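Local coordinates for TIR domain-containing adapter molecule 1 (Homo sapiens, PDB 4BSX), which serves as a Toll-like receptor signalling adaptor that induces interferon-beta, and carries an all-helical N-terminal domain resembling IFIT proteins, at residues A98-Y103 with D118-E123; P92-W97 with V125-S130; S13-L18 with H47-L52; Q43-A48 with I62-L67. The protein carries 2 engineered substitutions. One frame throughout, in Å; residues are numbered along the deposited sequence.

Overall arrangement
Four contacts describe an all-helical domain whose fold resembles the TPR-built IFIT proteins. Interactions 1 and 2 lie 10 Å apart between centres and both join helix 96-108 to helix 114-130, interaction 1 nested inside the chain loop that interaction 2 closes. Interactions 3 and 4, with centres 11 Å apart, share His47 and Ala48 of helix 43-53. Leu102 bridges the two groups: its CD1 lies 3.5 Å from Met49 SE of interaction 3, and its CD2 packs on Leu46 CB of interaction 4. Interaction 2 is remote from both, 21 Å from each between centres. None of the four contacts involves a ligand or known site; all are structural packing.

Interaction 1: residues A98-Y103 with D118-E123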
# COMPACT_ATOMS: atom_id res chain seq x y z
N ALA A 98 2.31 4.53 3.22
CA ALA A 98 1.96 3.59 2.19
C ALA A 98 0.83 2.68 2.67
O ALA A 98 -0.15 2.45 1.98
CB ALA A 98 3.18 2.76 1.83
N VAL A 99 0.98 2.16 3.88
CA VAL A 99 -0.06 1.29 4.43
C VAL A 99 -1.40 2.04 4.56
O VAL A 99 -2.43 1.52 4.13
CB VAL A 99 0.41 0.58 5.72
CG1 VAL A 99 -0.77 -0.03 6.50
CG2 VAL A 99 1.45 -0.51 5.39
N ALA A 100 -1.40 3.25 5.13
CA ALA A 100 -2.61 4.10 5.14
C ALA A 100 -3.30 4.26 3.73
O ALA A 100 -4.52 4.17 3.58
CB ALA A 100 -2.25 5.49 5.69
N ARG A 101 -2.48 4.51 2.71
CA ARG A 101 -2.94 4.70 1.36
C ARG A 101 -3.60 3.38 0.82
O ARG A 101 -4.72 3.36 0.27
CB ARG A 101 -1.76 5.17 0.53
CG ARG A 101 -1.52 6.67 0.65
CD ARG A 101 -0.35 7.21 -0.19
NE ARG A 101 -0.28 8.67 -0.05
CZ ARG A 101 0.61 9.45 -0.66
NH1 ARG A 101 1.52 8.92 -1.46
NH2 ARG A 101 0.58 10.78 -0.46
N LEU A 102 -2.89 2.27 1.00
CA LEU A 102 -3.40 0.97 0.72
C LEU A 102 -4.73 0.71 1.44
O LEU A 102 -5.69 0.26 0.84
CB LEU A 102 -2.37 -0.09 1.08
CG LEU A 102 -1.09 -0.07 0.23
CD1 LEU A 102 -0.21 -1.21 0.70
CD2 LEU A 102 -1.37 -0.16 -1.29
N TYR A 103 -4.81 1.02 2.72
CA TYR A 103 -6.03 0.74 3.44
C TYR A 103 -7.15 1.64 3.00
O TYR A 103 -8.34 1.26 3.10
CB TYR A 103 -5.85 0.80 4.93
CG TYR A 103 -5.52 -0.57 5.51
CD1 TYR A 103 -4.26 -1.11 5.35
CD2 TYR A 103 -6.47 -1.33 6.17
CE1 TYR A 103 -3.94 -2.33 5.84
CE2 TYR A 103 -6.15 -2.58 6.67
CZ TYR A 103 -4.88 -3.07 6.50
OH TYR A 103 -4.51 -4.30 6.99
N ASP A 118 -8.71 4.41 9.21
CA ASP A 118 -8.55 5.51 10.16
C ASP A 118 -7.37 5.23 11.06
O ASP A 118 -6.50 6.08 11.28
CB ASP A 118 -9.81 5.65 11.03
CG ASP A 118 -11.00 6.26 10.29
OD1 ASP A 118 -10.83 6.77 9.16
OD2 ASP A 118 -12.10 6.27 10.87
N VAL A 119 -7.37 4.02 11.60
CA VAL A 119 -6.28 3.57 12.45
C VAL A 119 -4.96 3.69 11.70
O VAL A 119 -3.98 4.19 12.26
CB VAL A 119 -6.50 2.12 12.89
CG1 VAL A 119 -5.26 1.55 13.57
CG2 VAL A 119 -7.70 2.04 13.81
N ALA A 120 -4.91 3.27 10.43
CA ALA A 120 -3.68 3.41 9.61
C ALA A 120 -3.20 4.88 9.41
O ALA A 120 -2.00 5.17 9.55
CB ALA A 120 -3.85 2.66 8.25
N TYR A 121 -4.12 5.81 9.12
CA TYR A 121 -3.71 7.21 9.01
C TYR A 121 -3.15 7.72 10.36
O TYR A 121 -2.15 8.41 10.40
CB TYR A 121 -4.82 8.10 8.41
CG TYR A 121 -4.70 8.16 6.88
CD1 TYR A 121 -3.64 8.75 6.30
CD2 TYR A 121 -5.61 7.53 6.03
CE1 TYR A 121 -3.45 8.78 4.99
CE2 TYR A 121 -5.43 7.56 4.67
CZ TYR A 121 -4.34 8.20 4.16
OH TYR A 121 -4.08 8.32 2.80
N GLN A 122 -3.77 7.33 11.45
CA GLN A 122 -3.29 7.74 12.75
C GLN A 122 -1.86 7.26 12.97
O GLN A 122 -0.99 8.08 13.22
CB GLN A 122 -4.20 7.18 13.84
CG GLN A 122 -5.57 7.80 13.83
CD GLN A 122 -6.43 7.24 14.93
OE1 GLN A 122 -6.50 6.02 15.12
NE2 GLN A 122 -7.07 8.12 15.68
N GLU A 123 -1.63 5.96 12.88
CA GLU A 123 -0.30 5.41 13.08
C GLU A 123 0.69 6.12 12.18
O GLU A 123 1.84 6.31 12.57
CB GLU A 123 -0.27 3.88 12.83
CG GLU A 123 -1.05 3.12 13.91
CD GLU A 123 -1.19 1.62 13.62
OE1 GLU A 123 -0.60 1.15 12.63
OE2 GLU A 123 -1.90 0.92 14.40
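The Tyr121 ring lies flat on the methyl of Ala100. From Tyr121 CB, which sets off along the flank of helix 98-103 rather than straight at it, the side chain reaches across and lays one ring face over the alanine. Ala100 CB sits 3.5 Å from the ring centroid, only 9° off the normal, a CH-pi contact centred well enough that all six ring carbons are nearly equally far from the methyl. CE2 also passes 3.7 Å from Ala100 O. At the tip, OH rests 3.7 Å from Arg101 CG, and its hydrogen bond goes to Glu142, which also takes a salt bridge from Arg101. Beside the ring the backbones come very close: Ala120 CB touches Ala100 CA at 3.6 Å, with Val99 CG1 and Tyr103 CB a little farther from the same methyl. Two small residues face to face allow an axis separation of 8.2 Å. The pair forms an antiparallel helical hairpin, its directions 163° apart. Helix 136-147 packs against Tyr121 through Ala143, Arg146 and Cys147, while helix 11-19 meets the hairpin at Tyr103, and helix 43-53 at Leu102.

Interaction 2: residues P92-W97 with V125-S130; sequences PPDVSW and VRTLSS
Asp94 and Thr127 meet tip to tip where the loop before helix 96-108 runs into that helix, with Val95 at the N-cap position, across the open end of the antiparallel hairpin made with helix 114-130. The packing is tightest here: Thr127 CG2 sits 3.1 Å from Asp94 OD2, with OD1 and CG of the same carboxylate close behind. OD1 also turns back to its own segment, taking weak bonds from Ser96 N and OG, while OD2 pairs with Arg131 in a salt bridge. An alanine in place of Asp94 would probably leave Arg131 without its charge mate, take away the weak acceptor of Ser96 and uncover the Thr127 methyl. Further in, Leu128 CD2 comes obliquely to within 3.9 Å of Trp97 CZ3, the two side chains crossing at about a right angle beside Leu139 of helix 136-147; Trp97 NE1 bonds to Glu142. Between these two points Ser96 OG only rests against Thr127, 3.7 Å from its CB, and Thr127 OG1 bonds instead to Glu123 O in its own helix. The last turn looks to solvent, where exposed Ser130 folds back to place OG 2.8 Å from Thr127 O.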
# COMPACT_ATOMS: atom_id res chain seq x y z
N PRO A 92 15.25 -1.12 6.24
CA PRO A 92 13.82 -1.20 5.89
C PRO A 92 13.17 0.15 6.06
O PRO A 92 13.51 0.80 7.04
CB PRO A 92 13.24 -2.14 6.95
CG PRO A 92 14.40 -2.91 7.48
CD PRO A 92 15.59 -2.02 7.35
N PRO A 93 12.25 0.53 5.16
CA PRO A 93 11.58 1.83 5.24
C PRO A 93 10.39 1.78 6.20
O PRO A 93 9.80 0.71 6.46
CB PRO A 93 11.09 2.02 3.82
CG PRO A 93 10.67 0.65 3.45
CD PRO A 93 11.64 -0.29 4.10
N ASP A 94 10.07 2.93 6.73
CA ASP A 94 8.79 3.21 7.36
C ASP A 94 7.71 2.99 6.31
O ASP A 94 7.77 3.59 5.24
CB ASP A 94 8.78 4.69 7.77
CG ASP A 94 7.49 5.12 8.37
OD1 ASP A 94 6.78 4.25 8.95
OD2 ASP A 94 7.20 6.33 8.29
N VAL A 95 6.74 2.12 6.59
CA VAL A 95 5.70 1.77 5.62
C VAL A 95 4.34 2.38 5.99
O VAL A 95 3.35 2.11 5.34
CB VAL A 95 5.57 0.22 5.42
CG1 VAL A 95 6.91 -0.40 5.04
CG2 VAL A 95 4.89 -0.48 6.64
N SER A 96 4.28 3.21 7.02
CA SER A 96 2.98 3.52 7.63
C SER A 96 2.07 4.34 6.69
O SER A 96 0.85 4.16 6.68
CB SER A 96 3.20 4.23 8.96
OG SER A 96 3.78 5.52 8.75
N TRP A 97 2.68 5.19 5.86
CA TRP A 97 1.95 6.11 5.00
C TRP A 97 1.42 5.31 3.81
O TRP A 97 0.26 5.40 3.43
CB TRP A 97 2.85 7.27 4.53
CG TRP A 97 2.11 8.46 3.92
CD1 TRP A 97 0.83 8.49 3.46
CD2 TRP A 97 2.62 9.79 3.74
NE1 TRP A 97 0.51 9.75 2.99
CE2 TRP A 97 1.60 10.57 3.15
CE3 TRP A 97 3.86 10.40 4.01
CZ2 TRP A 97 1.77 11.93 2.83
CZ3 TRP A 97 4.03 11.74 3.68
CH2 TRP A 97 2.99 12.49 3.11
N VAL A 125 0.51 9.10 11.28
CA VAL A 125 0.65 10.49 11.74
C VAL A 125 1.59 10.44 12.95
O VAL A 125 2.54 11.21 13.03
CB VAL A 125 -0.72 11.13 12.06
CG1 VAL A 125 -0.56 12.37 12.91
CG2 VAL A 125 -1.46 11.47 10.79
N ARG A 126 1.36 9.46 13.84
CA ARG A 126 2.24 9.18 14.96
C ARG A 126 3.66 8.93 14.50
O ARG A 126 4.58 9.53 15.00
CB ARG A 126 1.74 7.97 15.72
CG ARG A 126 2.29 7.81 17.12
CD ARG A 126 1.64 6.62 17.78
NE ARG A 126 0.21 6.65 17.50
CZ ARG A 126 -0.57 5.58 17.44
NH1 ARG A 126 -0.05 4.38 17.65
NH2 ARG A 126 -1.86 5.72 17.17
N THR A 127 3.84 8.06 13.53
CA THR A 127 5.17 7.79 13.02
C THR A 127 5.90 9.08 12.51
O THR A 127 7.00 9.36 12.97
CB THR A 127 5.10 6.73 11.94
OG1 THR A 127 4.67 5.51 12.52
CG2 THR A 127 6.44 6.50 11.31
N LEU A 128 5.28 9.85 11.62
CA LEU A 128 5.93 11.06 11.10
C LEU A 128 6.22 12.11 12.22
O LEU A 128 7.20 12.81 12.18
CB LEU A 128 5.10 11.67 9.94
CG LEU A 128 5.44 11.14 8.54
CD1 LEU A 128 4.95 9.72 8.39
CD2 LEU A 128 4.90 12.02 7.43
N SER A 129 5.35 12.19 13.22
CA SER A 129 5.57 13.08 14.34
C SER A 129 6.79 12.74 15.15
O SER A 129 7.54 13.63 15.58
CB SER A 129 4.36 13.04 15.27
OG SER A 129 3.30 13.72 14.63
N SER A 130 6.98 11.45 15.38
CA SER A 130 7.99 10.99 16.26
C SER A 130 9.35 11.34 15.69
O SER A 130 10.37 11.32 16.41
CB SER A 130 7.86 9.45 16.46
OG SER A 130 8.34 8.74 15.30

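Interaction 3: residues S13-L18 with H47-L52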
# COMPACT_ATOMS: atom_id res chain seq x y z
N SER A 13 -1.29 -7.80 6.69
CA SER A 13 -2.74 -7.85 6.83
C SER A 13 -3.47 -7.37 5.57
O SER A 13 -4.51 -7.88 5.26
CB SER A 13 -3.25 -7.04 8.02
OG SER A 13 -3.01 -7.74 9.23
N ALA A 14 -2.90 -6.39 4.88
CA ALA A 14 -3.46 -5.94 3.61
C ALA A 14 -3.37 -7.09 2.61
O ALA A 14 -4.31 -7.32 1.86
CB ALA A 14 -2.72 -4.72 3.08
N PHE A 15 -2.27 -7.81 2.58
CA PHE A 15 -2.18 -9.00 1.70
C PHE A 15 -3.29 -10.07 2.07
O PHE A 15 -3.89 -10.76 1.20
CB PHE A 15 -0.78 -9.61 1.78
CG PHE A 15 0.25 -9.03 0.81
CD1 PHE A 15 0.20 -9.33 -0.55
CD2 PHE A 15 1.32 -8.29 1.28
CE1 PHE A 15 1.18 -8.85 -1.42
CE2 PHE A 15 2.30 -7.79 0.40
CZ PHE A 15 2.24 -8.09 -0.94
N ASP A 16 -3.57 -10.20 3.36
CA ASP A 16 -4.58 -11.16 3.81
C ASP A 16 -5.98 -10.75 3.37
O ASP A 16 -6.82 -11.58 3.02
CB ASP A 16 -4.54 -11.35 5.32
CG ASP A 16 -3.30 -12.15 5.78
OD1 ASP A 16 -2.85 -13.03 5.02
OD2 ASP A 16 -2.78 -11.90 6.88
N ILE A 17 -6.22 -9.46 3.41
CA ILE A 17 -7.49 -8.90 2.97
C ILE A 17 -7.74 -9.18 1.49
O ILE A 17 -8.85 -9.56 1.12
CB ILE A 17 -7.52 -7.42 3.22
CG1 ILE A 17 -7.66 -7.19 4.73
CG2 ILE A 17 -8.71 -6.79 2.52
CD1 ILE A 17 -7.35 -5.79 5.17
N LEU A 18 -6.71 -8.99 0.67
CA LEU A 18 -6.70 -9.40 -0.72
C LEU A 18 -6.96 -10.90 -0.86
O LEU A 18 -7.84 -11.33 -1.63
CB LEU A 18 -5.36 -8.99 -1.36
CG LEU A 18 -5.15 -7.46 -1.55
CD1 LEU A 18 -3.90 -7.14 -2.33
CD2 LEU A 18 -6.32 -6.78 -2.24
N HIS A 47 -1.84 -2.53 -7.18
CA HIS A 47 -2.00 -3.32 -8.41
C HIS A 47 -1.00 -4.49 -8.38
O HIS A 47 -1.33 -5.65 -8.69
CB HIS A 47 -1.77 -2.41 -9.63
CG HIS A 47 -1.67 -3.12 -10.93
ND1 HIS A 47 -2.76 -3.72 -11.54
CD2 HIS A 47 -0.61 -3.31 -11.75
CE1 HIS A 47 -2.36 -4.30 -12.66
NE2 HIS A 47 -1.07 -4.06 -12.82
N ALA A 48 0.21 -4.18 -7.95
CA ALA A 48 1.30 -5.18 -7.93
C ALA A 48 1.05 -6.27 -6.89
O ALA A 48 1.31 -7.46 -7.13
CB ALA A 48 2.67 -4.49 -7.67
N MSE A 49 0.57 -5.85 -5.71
CA MSE A 49 0.24 -6.79 -4.61
C MSE A 49 -0.91 -7.69 -5.02
O MSE A 49 -0.93 -8.91 -4.71
CB MSE A 49 -0.12 -6.01 -3.35
CG MSE A 49 1.09 -5.28 -2.71
SE MSE A 49 0.56 -3.91 -1.37
CE MSE A 49 -0.47 -4.91 -0.09
N VAL A 50 -1.87 -7.11 -5.74
CA VAL A 50 -3.00 -7.89 -6.32
C VAL A 50 -2.49 -8.98 -7.24
O VAL A 50 -2.87 -10.10 -7.12
CB VAL A 50 -3.99 -6.98 -7.07
CG1 VAL A 50 -4.89 -7.81 -8.03
CG2 VAL A 50 -4.83 -6.25 -6.05
N LEU A 51 -1.57 -8.63 -8.13
CA LEU A 51 -0.94 -9.60 -9.02
C LEU A 51 -0.19 -10.71 -8.26
O LEU A 51 -0.23 -11.89 -8.62
CB LEU A 51 0.04 -8.85 -9.93
CG LEU A 51 -0.62 -7.92 -10.92
CD1 LEU A 51 0.41 -7.02 -11.60
CD2 LEU A 51 -1.37 -8.75 -11.93
N LEU A 52 0.51 -10.31 -7.21
CA LEU A 52 1.23 -11.26 -6.37
C LEU A 52 0.27 -12.24 -5.70
O LEU A 52 0.56 -13.43 -5.63
CB LEU A 52 2.04 -10.53 -5.29
CG LEU A 52 3.27 -9.75 -5.75
CD1 LEU A 52 3.89 -9.03 -4.58
CD2 LEU A 52 4.24 -10.71 -6.41
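Met49, a selenomethionine in this crystal, lays its terminal methyl over the face of the Phe15 ring in a Met-aromatic contact between helices 11-19 and 43-53 of the TPR-like fold. CE stands 4.0 Å from the ring centroid and 11° off its normal; SE is further off, at 4.9 Å and oblique. A bend at the selenium (chi3 57°) swings CE over the ring, and there it also meets Ala14 CB. The straighter root of the same chain presses on the ring's far end, with Met49 CG 3.5 Å from Phe15 CZ, while Leu52 CD1 reaches CZ near the ring plane, at the edge. The ring is gripped by one helix from both face and rim, and Trp80 stacks on it. An alanine at Phe15 would probably open a gap beneath Met49 CE and leave Leu52 CD1 and the Trp80 ring without their partner. The segment axes pass 10.0 Å apart at 61°, leaving room for side chains this size between the backbones. Helix 96-108 touches Met49 through Leu102. A second direct contact, beside helix 23-33, crosses Leu18 and Val50 at about a right angle, Leu18 CD1 3.9 Å from Val50 CG2.

Interaction 4: residues Q43-A48 with I62-L67; sequences QDLLHA and ISLEAL
Leu67 spreads its two methyls over the first turn of helix 43-53. CD1 lies against the peptide link between Asp44 and Leu45, 3.9 Å from Leu45 N, and CD2 touches Asp44 CB at 3.9 Å, so an apolar branch covers the root of an exposed acidic side chain. At Leu67 the chain is already in a turn, its N bonded to Leu64 O at 2.8 Å, which brings this leucine round to the partner helix. One turn earlier, Leu64 sends CD2 into the angle between two residues: it is 3.7 Å from Ala48 CB and 4.1 Å from Leu45 CD1. The side chains of Leu45 and Leu64 cross obliquely. Helices 43-53 and 57-65 follow one another in the chain, and their contacts run in opposite order, Asp44 with Leu67 at one end and Ala48 with Ser63 at the other, as in the helical hairpins of TPR-like folds. Helix 71-79 closes over the same leucines, Val76 touching both Leu45 and Leu64, and Ala73 touching Leu67. At the Ser63 end Ala48 CB is 4.2 Å from Ser63 CB, and Ser63 OG lies near the plane of the His47 ring, at its edge, 3.9 Å from CD2; the hydroxyl's hydrogen bond goes to Glu59 O of its own helix.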
# COMPACT_ATOMS: atom_id res chain seq x y z
N GLN A 43 -2.27 3.12 -5.70
CA GLN A 43 -2.95 2.23 -6.65
C GLN A 43 -1.97 1.33 -7.32
O GLN A 43 -2.25 0.16 -7.52
CB GLN A 43 -3.63 3.03 -7.77
CG GLN A 43 -4.93 3.70 -7.43
CD GLN A 43 -5.84 3.91 -8.65
OE1 GLN A 43 -7.07 3.91 -8.51
NE2 GLN A 43 -5.25 4.09 -9.83
N ASP A 44 -0.85 1.92 -7.76
CA ASP A 44 0.13 1.17 -8.53
C ASP A 44 0.73 0.04 -7.66
O ASP A 44 0.87 -1.08 -8.12
CB ASP A 44 1.24 2.08 -9.07
CG ASP A 44 0.81 2.85 -10.31
OD1 ASP A 44 -0.19 2.45 -10.95
OD2 ASP A 44 1.49 3.84 -10.65
N LEU A 45 1.04 0.34 -6.41
CA LEU A 45 1.63 -0.64 -5.51
C LEU A 45 0.55 -1.71 -5.24
O LEU A 45 0.82 -2.90 -5.33
CB LEU A 45 2.12 0.03 -4.20
CG LEU A 45 2.63 -0.88 -3.06
CD1 LEU A 45 3.85 -1.64 -3.54
CD2 LEU A 45 2.97 -0.11 -1.75
N LEU A 46 -0.68 -1.27 -4.96
CA LEU A 46 -1.79 -2.20 -4.76
C LEU A 46 -2.06 -3.08 -6.01
O LEU A 46 -2.47 -4.24 -5.89
CB LEU A 46 -3.06 -1.48 -4.35
CG LEU A 46 -4.20 -2.40 -3.85
CD1 LEU A 46 -3.81 -3.23 -2.65
CD2 LEU A 46 -5.44 -1.59 -3.50
N HIS A 47 -1.84 -2.53 -7.18
CA HIS A 47 -2.00 -3.32 -8.41
C HIS A 47 -1.00 -4.49 -8.38
O HIS A 47 -1.33 -5.65 -8.69
CB HIS A 47 -1.77 -2.41 -9.63
CG HIS A 47 -1.67 -3.12 -10.93
ND1 HIS A 47 -2.76 -3.72 -11.54
CD2 HIS A 47 -0.61 -3.31 -11.75
CE1 HIS A 47 -2.36 -4.30 -12.66
NE2 HIS A 47 -1.07 -4.06 -12.82
N ALA A 48 0.21 -4.18 -7.95
CA ALA A 48 1.30 -5.18 -7.93
C ALA A 48 1.05 -6.27 -6.89
O ALA A 48 1.31 -7.46 -7.13
CB ALA A 48 2.67 -4.49 -7.67
N ILE A 62 7.45 -7.02 -12.96
CA ILE A 62 7.60 -5.96 -13.96
C ILE A 62 7.01 -4.64 -13.45
O ILE A 62 7.59 -3.60 -13.61
CB ILE A 62 7.00 -6.39 -15.30
CG1 ILE A 62 7.94 -7.39 -15.97
CG2 ILE A 62 6.76 -5.18 -16.20
CD1 ILE A 62 7.28 -8.23 -16.99
N SER A 63 5.86 -4.73 -12.80
CA SER A 63 5.24 -3.58 -12.20
C SER A 63 6.07 -3.00 -11.05
O SER A 63 6.10 -1.78 -10.83
CB SER A 63 3.86 -3.96 -11.66
OG SER A 63 3.03 -4.46 -12.71
N LEU A 64 6.73 -3.86 -10.27
CA LEU A 64 7.45 -3.32 -9.12
C LEU A 64 8.73 -2.70 -9.62
O LEU A 64 9.22 -1.73 -9.05
CB LEU A 64 7.73 -4.40 -8.08
CG LEU A 64 6.45 -4.83 -7.35
CD1 LEU A 64 6.63 -6.20 -6.77
CD2 LEU A 64 6.06 -3.82 -6.28
N GLU A 65 9.29 -3.26 -10.68
CA GLU A 65 10.49 -2.67 -11.26
C GLU A 65 10.22 -1.23 -11.75
O GLU A 65 11.08 -0.36 -11.64
CB GLU A 65 11.06 -3.52 -12.40
CG GLU A 65 11.81 -2.73 -13.50
CD GLU A 65 13.23 -2.31 -13.11
OE1 GLU A 65 13.77 -2.89 -12.15
OE2 GLU A 65 13.79 -1.42 -13.79
N ALA A 66 9.02 -0.96 -12.26
CA ALA A 66 8.70 0.39 -12.67
C ALA A 66 8.53 1.28 -11.45
O ALA A 66 8.51 2.51 -11.55
CB ALA A 66 7.42 0.39 -13.51
N LEU A 67 8.40 0.67 -10.27
CA LEU A 67 8.17 1.45 -9.06
C LEU A 67 9.41 1.59 -8.18
O LEU A 67 9.32 2.08 -7.07
CB LEU A 67 7.00 0.86 -8.24
CG LEU A 67 5.59 0.91 -8.87
CD1 LEU A 67 4.57 0.19 -8.02
CD2 LEU A 67 5.14 2.34 -9.10